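Local coordinates for kinesin-like protein (PDB 5X3E) that probably hydrolyses ATP to move along microtubules as a kinesin-6 motor, here captured without nucleotide, at residues A54-E57 against G58-Q61; L360-L363 against R364-E368; H393-K396 against N397-E400. All coordinates share one frame; numbering follows the deposited sequence.

From the N terminus, interaction 1 comes first and closes the tight turn between strands 52-54 and 59-62, at the edge of a small four-stranded antiparallel sheet. Much later in the chain, interaction 2 closes no loop: it joins successive turns within helix 350-375. Interaction 3 follows soon after, spanning the break between helices 390-394 and 396-399. The three lie in series, with none nesting in or crossing another. Interactions 2 and 3 have centres about 11 Å apart and touch where Leu-399 CD2 packs 4.0 Å from Cys-366 CB, tying helix 350-375 to helix 396-399. Interaction 1 stands apart, its centre about 23 Å from that of interaction 2.

Interaction 1 of 3, residues A54-E57 against G58-Q61; sequences AIDE and GSIQ
Ile-55 and Ser-59 meet at the head of a beta hairpin that turns strand 52-54 into strand 59-62. The firm part is backbone: Ile-55 N gives its hydrogen to Ser-59 O at 2.9 Å, close to straight at 165°, though the donor stands above the carbonyl plane. Just before it, Ala-54 and Ile-60 form an antiparallel non-hydrogen-bonded pair. Their side chains lie on one face of the small sheet, where Ala-54 CB is 4.5 Å from Ile-60 CG1. Ile-60 is buried, its side chain touching Cys-40, Leu-42 and Val-86 on strands 37-42 and 86-87 of the main sheet.

The other side is looser and lies toward solvent. Ile-55 is exposed: with CG1 anti to the carbonyl carbon (chi1 -49°) and the rest extended, CD1 reaches across to the partner strand to lie 3.6 Å from Gln-61 CB and 3.8 Å from Gln-61 NE2. This crossing lays an apolar methyl against the root and the amide nitrogen of the glutamine. The turn itself passes through Glu-57, which takes the left-handed helical conformation (phi 62°), and its carboxylate points off to a long, weak ion pair with Arg-85. Exposed Asp-56 leans back over the strand instead, bringing its CB to 3.6 Å from Ser-59 OG.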
ATOM      1  N   ALA A  54      22.849   9.925  -9.120  1.00 91.54           N
ATOM      2  CA  ALA A  54      22.977   9.582  -7.713  1.00 85.66           C
ATOM      3  C   ALA A  54      24.392   9.866  -7.225  1.00 91.70           C
ATOM      4  O   ALA A  54      25.365   9.704  -7.965  1.00 97.47           O
ATOM      5  CB  ALA A  54      22.622   8.112  -7.486  1.00 78.75           C
ATOM      6  N   ILE A  55      24.499  10.304  -5.973  1.00 97.32           N
ATOM      7  CA  ILE A  55      25.787  10.669  -5.397  1.00103.93           C
ATOM      8  C   ILE A  55      26.083   9.813  -4.174  1.00119.85           C
ATOM      9  O   ILE A  55      26.796   8.806  -4.260  1.00129.61           O
ATOM     10  CB  ILE A  55      25.822  12.159  -5.016  1.00 98.08           C
ATOM     11  CG1 ILE A  55      25.316  13.027  -6.164  1.00 99.43           C
ATOM     12  CG2 ILE A  55      27.230  12.568  -4.634  1.00100.43           C
ATOM     13  CD1 ILE A  55      25.220  14.486  -5.790  1.00112.98           C
ATOM     14  N   ASP A  56      25.537  10.219  -3.028  1.00119.34           N
ATOM     15  CA  ASP A  56      25.894   9.684  -1.718  1.00117.19           C
ATOM     16  C   ASP A  56      25.238   8.352  -1.391  1.00121.22           C
ATOM     17  O   ASP A  56      25.407   7.871  -0.264  1.00131.69           O
ATOM     18  CB  ASP A  56      25.515  10.687  -0.623  1.00113.77           C
ATOM     19  CG  ASP A  56      26.453  11.873  -0.559  1.00132.17           C
ATOM     20  OD1 ASP A  56      27.289  12.030  -1.474  1.00139.73           O
ATOM     21  OD2 ASP A  56      26.349  12.652   0.412  1.00141.88           O
ATOM     22  N   GLU A  57      24.484   7.758  -2.317  1.00111.10           N
ATOM     23  CA  GLU A  57      23.529   6.691  -2.021  1.00107.49           C
ATOM     24  C   GLU A  57      22.424   7.175  -1.087  1.00103.48           C
ATOM     25  O   GLU A  57      21.583   6.381  -0.649  1.00 96.78           O
ATOM     26  CB  GLU A  57      24.223   5.439  -1.448  1.00109.42           C
ATOM     27  CG  GLU A  57      23.496   4.104  -1.676  1.00113.29           C
ATOM     28  CD  GLU A  57      23.615   3.581  -3.105  1.00113.03           C
ATOM     29  OE1 GLU A  57      24.375   4.172  -3.899  1.00127.23           O
ATOM     30  OE2 GLU A  57      22.950   2.574  -3.435  1.00102.47           O
ATOM     31  N   GLY A  58      22.425   8.470  -0.771  1.00 99.94           N
ATOM     32  CA  GLY A  58      21.355   9.133  -0.053  1.00 88.25           C
ATOM     33  C   GLY A  58      21.123  10.528  -0.604  1.00 92.26           C
ATOM     34  O   GLY A  58      20.413  11.331   0.010  1.00 90.24           O
ATOM     35  N   SER A  59      21.729  10.831  -1.755  1.00102.69           N
ATOM     36  CA  SER A  59      21.613  12.142  -2.380  1.00 98.50           C
ATOM     37  C   SER A  59      21.565  11.996  -3.895  1.00 90.80           C
ATOM     38  O   SER A  59      22.086  11.030  -4.460  1.00 84.09           O
ATOM     39  CB  SER A  59      22.781  13.060  -1.992  1.00104.16           C
ATOM     40  OG  SER A  59      22.909  13.156  -0.583  1.00112.18           O
ATOM     41  N   ILE A  60      20.957  12.988  -4.548  1.00 94.06           N
ATOM     42  CA  ILE A  60      20.762  12.998  -5.995  1.00 91.36           C
ATOM     43  C   ILE A  60      20.943  14.424  -6.495  1.00 96.34           C
ATOM     44  O   ILE A  60      20.406  15.365  -5.902  1.00105.20           O
ATOM     45  CB  ILE A  60      19.370  12.465  -6.390  1.00 83.26           C
ATOM     46  CG1 ILE A  60      19.347  10.940  -6.345  1.00 82.44           C
ATOM     47  CG2 ILE A  60      18.965  12.964  -7.771  1.00 87.72           C
ATOM     48  CD1 ILE A  60      18.062  10.353  -6.857  1.00 85.74           C
ATOM     49  N   GLN A  61      21.693  14.585  -7.583  1.00 93.59           N
ATOM     50  CA  GLN A  61      21.959  15.895  -8.161  1.00101.44           C
ATOM     51  C   GLN A  61      21.207  16.074  -9.473  1.00110.97           C
ATOM     52  O   GLN A  61      21.163  15.164 -10.305  1.00106.58           O
ATOM     53  CB  GLN A  61      23.453  16.095  -8.416  1.00 98.59           C
ATOM     54  CG  GLN A  61      23.779  17.435  -9.040  1.00106.60           C
ATOM     55  CD  GLN A  61      25.256  17.618  -9.295  1.00118.37           C
ATOM     56  OE1 GLN A  61      25.657  18.109 -10.351  1.00115.66           O
ATOM     57  NE2 GLN A  61      26.078  17.227  -8.328  1.00123.08           N
TER

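Interaction 2 of 3, residues L360-L363 against R364-E368; sequences LMTL and RQCIE
Met-361 and Gln-365 are joined by the straightest of four consecutive i to i+4 backbone bonds, Gln-365 N to Met-361 O at 3.1 Å with an N-H...O angle of 175°. The other three, from Arg-364 N, Cys-366 N and Ile-367 N to Leu-360 O, Thr-362 O and Leu-363 O respectively, are of like length, which makes this unbroken alpha helix. The hydroxyl of Thr-362 is used along the same helix, where OG1 is hydrogen-bonded to the carbonyl of Gln-358.

Outside this polar core, side chains pair up one turn apart. With OG1 engaged that way, Thr-362 CG2 lies anti to the backbone N and comes to 4.1 Å from Cys-366 SG; Thr-392 of helix 390-394 touches both side chains. On another flank Leu-363 CD1 lies 4.1 Å from Ile-367 CG2. The rotation of Ile-367 (chi1 84°) puts that methyl anti to its own carbonyl carbon, back toward the preceding turn.

The remaining flank is more open. Gln-365 runs extended across Met-361, its NE2 3.8 Å from the CG of that exposed methionine. Arg-364 bends at chi3, which brings its guanidinium back obliquely past Met-361 CA, and its side chain also touches Phe-427. By sequence and position, helix 350-375 is consistent with the relay helix of kinesin motor domains, the long helix that follows the switch II loop and helps face the microtubule.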
ATOM      1  N   LEU A 360      -2.231  14.819  -5.660  1.00 74.68           N
ATOM      2  CA  LEU A 360      -0.795  14.725  -5.399  1.00 71.56           C
ATOM      3  C   LEU A 360      -0.256  15.991  -4.742  1.00 71.77           C
ATOM      4  O   LEU A 360       0.666  15.918  -3.922  1.00 63.07           O
ATOM      5  CB  LEU A 360      -0.033  14.439  -6.690  1.00 70.20           C
ATOM      6  CG  LEU A 360      -0.383  13.134  -7.402  1.00 62.53           C
ATOM      7  CD1 LEU A 360       0.405  13.000  -8.688  1.00 57.46           C
ATOM      8  CD2 LEU A 360      -0.130  11.944  -6.489  1.00 61.41           C
ATOM      9  N   MET A 361      -0.812  17.154  -5.088  1.00 75.02           N
ATOM     10  CA  MET A 361      -0.401  18.392  -4.435  1.00 73.53           C
ATOM     11  C   MET A 361      -0.831  18.405  -2.971  1.00 82.58           C
ATOM     12  O   MET A 361      -0.079  18.860  -2.100  1.00 87.91           O
ATOM     13  CB  MET A 361      -0.992  19.586  -5.184  1.00 72.19           C
ATOM     14  CG  MET A 361      -0.284  20.908  -4.955  1.00 95.32           C
ATOM     15  SD  MET A 361      -0.935  22.199  -6.038  1.00134.48           S
ATOM     16  CE  MET A 361      -0.536  21.538  -7.659  1.00121.60           C
ATOM     17  N   THR A 362      -2.040  17.906  -2.683  1.00 75.31           N
ATOM     18  CA  THR A 362      -2.495  17.791  -1.300  1.00 65.88           C
ATOM     19  C   THR A 362      -1.628  16.818  -0.511  1.00 70.81           C
ATOM     20  O   THR A 362      -1.357  17.037   0.677  1.00 74.20           O
ATOM     21  CB  THR A 362      -3.957  17.343  -1.263  1.00 58.62           C
ATOM     22  OG1 THR A 362      -4.748  18.206  -2.088  1.00 66.43           O
ATOM     23  CG2 THR A 362      -4.485  17.370   0.157  1.00 57.73           C
ATOM     24  N   LEU A 363      -1.208  15.724  -1.150  1.00 76.02           N
ATOM     25  CA  LEU A 363      -0.322  14.768  -0.495  1.00 67.49           C
ATOM     26  C   LEU A 363       0.999  15.419  -0.108  1.00 63.46           C
ATOM     27  O   LEU A 363       1.489  15.233   1.013  1.00 60.47           O
ATOM     28  CB  LEU A 363      -0.077  13.570  -1.410  1.00 66.04           C
ATOM     29  CG  LEU A 363       0.807  12.456  -0.848  1.00 54.85           C
ATOM     30  CD1 LEU A 363       0.230  11.921   0.450  1.00 42.75           C
ATOM     31  CD2 LEU A 363       0.975  11.348  -1.873  1.00 62.06           C
ATOM     32  N   ARG A 364       1.589  16.187  -1.030  1.00 52.71           N
ATOM     33  CA  ARG A 364       2.825  16.906  -0.735  1.00 55.33           C
ATOM     34  C   ARG A 364       2.655  17.807   0.481  1.00 72.88           C
ATOM     35  O   ARG A 364       3.435  17.731   1.437  1.00 85.36           O
ATOM     36  CB  ARG A 364       3.263  17.722  -1.956  1.00 65.66           C
ATOM     37  CG  ARG A 364       4.774  17.760  -2.199  1.00 62.68           C
ATOM     38  CD  ARG A 364       5.179  18.939  -3.083  1.00 85.89           C
ATOM     39  NE  ARG A 364       4.217  19.184  -4.158  1.00115.33           N
ATOM     40  CZ  ARG A 364       4.298  18.669  -5.381  1.00117.26           C
ATOM     41  NH1 ARG A 364       5.306  17.869  -5.704  1.00118.19           N
ATOM     42  NH2 ARG A 364       3.365  18.953  -6.283  1.00104.01           N
ATOM     43  N   GLN A 365       1.631  18.668   0.457  1.00 69.89           N
ATOM     44  CA  GLN A 365       1.375  19.566   1.578  1.00 72.46           C
ATOM     45  C   GLN A 365       1.193  18.791   2.878  1.00 79.47           C
ATOM     46  O   GLN A 365       1.658  19.225   3.939  1.00 87.42           O
ATOM     47  CB  GLN A 365       0.141  20.425   1.288  1.00 71.05           C
ATOM     48  CG  GLN A 365       0.235  21.240   0.009  1.00 86.62           C
ATOM     49  CD  GLN A 365      -1.084  21.894  -0.364  1.00 94.71           C
ATOM     50  OE1 GLN A 365      -2.017  21.939   0.438  1.00 94.97           O
ATOM     51  NE2 GLN A 365      -1.166  22.405  -1.589  1.00 92.92           N
ATOM     52  N   CYS A 366       0.523  17.639   2.814  1.00 65.99           N
ATOM     53  CA  CYS A 366       0.216  16.903   4.035  1.00 61.30           C
ATOM     54  C   CYS A 366       1.459  16.278   4.660  1.00 69.96           C
ATOM     55  O   CYS A 366       1.620  16.326   5.886  1.00 73.34           O
ATOM     56  CB  CYS A 366      -0.857  15.853   3.759  1.00 59.01           C
ATOM     57  SG  CYS A 366      -2.508  16.585   3.621  1.00 60.90           S
ATOM     58  N   ILE A 367       2.355  15.692   3.857  1.00 81.48           N
ATOM     59  CA  ILE A 367       3.562  15.123   4.461  1.00 78.94           C
ATOM     60  C   ILE A 367       4.496  16.222   4.950  1.00 70.47           C
ATOM     61  O   ILE A 367       5.302  15.984   5.858  1.00 65.12           O
ATOM     62  CB  ILE A 367       4.341  14.174   3.517  1.00 65.81           C
ATOM     63  CG1 ILE A 367       5.275  14.958   2.602  1.00 80.76           C
ATOM     64  CG2 ILE A 367       3.405  13.290   2.701  1.00 52.96           C
ATOM     65  CD1 ILE A 367       6.355  14.115   1.986  1.00 95.24           C
ATOM     66  N   GLU A 368       4.404  17.427   4.378  1.00 66.34           N
ATOM     67  CA  GLU A 368       5.198  18.538   4.887  1.00 71.28           C
ATOM     68  C   GLU A 368       4.668  19.004   6.234  1.00 86.49           C
ATOM     69  O   GLU A 368       5.450  19.311   7.142  1.00 98.79           O
ATOM     70  CB  GLU A 368       5.221  19.685   3.878  1.00 70.02           C
ATOM     71  CG  GLU A 368       6.085  19.389   2.659  1.00 81.85           C
ATOM     72  CD  GLU A 368       6.201  20.565   1.713  1.00105.70           C
ATOM     73  OE1 GLU A 368       6.957  21.511   2.024  1.00119.18           O
ATOM     74  OE2 GLU A 368       5.547  20.539   0.650  1.00113.17           O
TER

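Interaction 3 of 3, residues H393-K396 against N397-E400; sequences HLFK and NYLE. With SO4 (sulfate ion), chain M.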
ATOM      1  N   HIS A 393      -7.692  12.019   2.367  1.00 56.89           N
ATOM      2  CA  HIS A 393      -8.653  11.751   3.432  1.00 54.69           C
ATOM      3  C   HIS A 393      -8.578  10.298   3.881  1.00 54.49           C
ATOM      4  O   HIS A 393      -8.652  10.001   5.081  1.00 53.58           O
ATOM      5  CB  HIS A 393     -10.056  12.108   2.938  1.00 64.78           C
ATOM      6  CG  HIS A 393     -11.110  12.096   4.001  1.00 60.93           C
ATOM      7  ND1 HIS A 393     -12.443  11.897   3.713  1.00 75.61           N
ATOM      8  CD2 HIS A 393     -11.037  12.277   5.340  1.00 61.41           C
ATOM      9  CE1 HIS A 393     -13.145  11.943   4.831  1.00 89.56           C
ATOM     10  NE2 HIS A 393     -12.315  12.172   5.833  1.00 82.28           N
ATOM     11  N   LEU A 394      -8.414   9.378   2.928  1.00 56.13           N
ATOM     12  CA  LEU A 394      -8.356   7.955   3.248  1.00 49.20           C
ATOM     13  C   LEU A 394      -7.168   7.605   4.141  1.00 54.39           C
ATOM     14  O   LEU A 394      -7.234   6.634   4.904  1.00 52.23           O
ATOM     15  CB  LEU A 394      -8.304   7.149   1.953  1.00 47.90           C
ATOM     16  CG  LEU A 394      -8.250   5.627   2.043  1.00 46.76           C
ATOM     17  CD1 LEU A 394      -9.453   5.089   2.798  1.00 46.22           C
ATOM     18  CD2 LEU A 394      -8.172   5.034   0.648  1.00 47.35           C
ATOM     19  N   PHE A 395      -6.092   8.390   4.091  1.00 46.15           N
ATOM     20  CA  PHE A 395      -4.917   8.144   4.919  1.00 55.68           C
ATOM     21  C   PHE A 395      -4.751   9.211   5.999  1.00 63.99           C
ATOM     22  O   PHE A 395      -3.628   9.559   6.378  1.00 67.63           O
ATOM     23  CB  PHE A 395      -3.669   8.037   4.044  1.00 63.31           C
ATOM     24  CG  PHE A 395      -3.794   7.007   2.962  1.00 56.30           C
ATOM     25  CD1 PHE A 395      -3.974   5.667   3.285  1.00 54.26           C
ATOM     26  CD2 PHE A 395      -3.762   7.373   1.627  1.00 47.50           C
ATOM     27  CE1 PHE A 395      -4.114   4.709   2.296  1.00 41.84           C
ATOM     28  CE2 PHE A 395      -3.898   6.419   0.631  1.00 60.80           C
ATOM     29  CZ  PHE A 395      -4.078   5.087   0.966  1.00 61.44           C
ATOM     30  N   LYS A 396      -5.876   9.725   6.504  1.00 62.37           N
ATOM     31  CA  LYS A 396      -5.842  10.733   7.557  1.00 57.96           C
ATOM     32  C   LYS A 396      -5.048  10.253   8.768  1.00 51.94           C
ATOM     33  O   LYS A 396      -4.212  10.992   9.301  1.00 54.48           O
ATOM     34  CB  LYS A 396      -7.271  11.112   7.952  1.00 65.73           C
ATOM     35  CG  LYS A 396      -7.387  11.778   9.310  1.00 74.98           C
ATOM     36  CD  LYS A 396      -8.837  11.896   9.744  1.00 81.72           C
ATOM     37  CE  LYS A 396      -8.997  11.653  11.237  1.00 92.04           C
ATOM     38  NZ  LYS A 396     -10.424  11.505  11.636  1.00 98.06           N
ATOM     39  N   ASN A 397      -5.294   9.019   9.213  1.00 52.78           N
ATOM     40  CA  ASN A 397      -4.629   8.508  10.408  1.00 57.67           C
ATOM     41  C   ASN A 397      -3.114   8.541  10.255  1.00 64.35           C
ATOM     42  O   ASN A 397      -2.400   9.019  11.144  1.00 69.09           O
ATOM     43  CB  ASN A 397      -5.116   7.089  10.707  1.00 61.36           C
ATOM     44  CG  ASN A 397      -6.623   7.016  10.872  1.00 69.19           C
ATOM     45  OD1 ASN A 397      -7.305   6.288  10.151  1.00 85.13           O
ATOM     46  ND2 ASN A 397      -7.149   7.780  11.820  1.00 53.19           N
ATOM     47  N   TYR A 398      -2.605   8.033   9.128  1.00 55.63           N
ATOM     48  CA  TYR A 398      -1.168   8.048   8.877  1.00 54.07           C
ATOM     49  C   TYR A 398      -0.626   9.474   8.827  1.00 50.30           C
ATOM     50  O   TYR A 398       0.407   9.784   9.431  1.00 59.68           O
ATOM     51  CB  TYR A 398      -0.859   7.315   7.567  1.00 54.86           C
ATOM     52  CG  TYR A 398      -1.188   5.839   7.560  1.00 41.89           C
ATOM     53  CD1 TYR A 398      -2.373   5.377   7.001  1.00 38.73           C
ATOM     54  CD2 TYR A 398      -0.314   4.904   8.106  1.00 40.54           C
ATOM     55  CE1 TYR A 398      -2.682   4.027   6.986  1.00 39.57           C
ATOM     56  CE2 TYR A 398      -0.612   3.548   8.092  1.00 40.64           C
ATOM     57  CZ  TYR A 398      -1.795   3.116   7.530  1.00 40.71           C
ATOM     58  OH  TYR A 398      -2.097   1.773   7.515  1.00 43.12           O
ATOM     59  N   LEU A 399      -1.302  10.358   8.093  1.00 47.68           N
ATOM     60  CA  LEU A 399      -0.813  11.721   7.933  1.00 55.13           C
ATOM     61  C   LEU A 399      -0.921  12.541   9.213  1.00 64.63           C
ATOM     62  O   LEU A 399      -0.253  13.576   9.326  1.00 61.60           O
ATOM     63  CB  LEU A 399      -1.566  12.406   6.800  1.00 55.14           C
ATOM     64  CG  LEU A 399      -1.263  11.742   5.463  1.00 54.19           C
ATOM     65  CD1 LEU A 399      -2.316  12.076   4.442  1.00 47.29           C
ATOM     66  CD2 LEU A 399       0.101  12.193   4.984  1.00 46.48           C
ATOM     67  N   GLU A 400      -1.756  12.122  10.164  1.00 63.60           N
ATOM     68  CA  GLU A 400      -1.766  12.705  11.496  1.00 64.70           C
ATOM     69  C   GLU A 400      -0.812  11.984  12.436  1.00 71.90           C
ATOM     70  O   GLU A 400      -0.899  12.156  13.657  1.00 85.93           O
ATOM     71  CB  GLU A 400      -3.184  12.720  12.062  1.00 67.24           C
ATOM     72  CG  GLU A 400      -4.068  13.805  11.456  1.00 69.73           C
ATOM     73  CD  GLU A 400      -5.450  13.838  12.069  1.00 82.24           C
ATOM     74  OE1 GLU A 400      -5.791  12.893  12.809  1.00 90.74           O
ATOM     75  OE2 GLU A 400      -6.190  14.813  11.822  1.00 91.82           O
TER
HETATM   76  S   SO4 M 511     -14.140  12.293   8.767  1.00124.71           S
HETATM   77  O1  SO4 M 511     -14.667  11.038   8.234  1.00 99.27           O
HETATM   78  O2  SO4 M 511     -12.721  12.159   9.089  1.00104.54           O
HETATM   79  O3  SO4 M 511     -14.334  13.345   7.773  1.00132.44           O
HETATM   80  O4  SO4 M 511     -14.862  12.653   9.983  1.00141.53           O
HETATM   81  O   HOH W   1      -6.121   6.570   7.499  1.00 51.20           O
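Lys-396 opens the short helix 396-399, with Phe-395 at the N-cap position, and meets Glu-400 where the chain leaves that helix; by sequence this is probably the conserved kinesin segment after the relay helix that, in relatives, belongs to the microtubule-facing surface. Glu-400 N is hydrogen-bonded to Lys-396 O. Outward from CB, which touches the next residue's amide, chi1 of 161° turns CG away from the backbone N and toward the Glu-400 carboxylate, 4.0 Å from its CD. Next, CD passes 3.9 Å from O2 of a bound sulfate, and CE lies 3.8 Å from Glu-400 OE1. At the tip, NZ turns to the sulfate in a weak bond to O2 at 3.5 Å and does not contact OE1, despite their opposite charges.

His-393 reaches the same anion with its ring edge: NE2 donates weakly to both O3, at 3.0 Å, and O2. Arg-387 and His-248 complete the site, though the ion probably came from the crystallisation liquor. An alanine in place of this histidine would take away both NE2 bonds and is likely to leave the sulfate more loosely held.

On the buried side Phe-395 and Tyr-398 pass obliquely, CD1 to CD1 at 4.1 Å. At the helix break a water donates to Leu-394 O at 2.8 Å and to Asn-397 OD1, which Met-254 N also binds, while accepting from Asn-397 N at 3.1 Å.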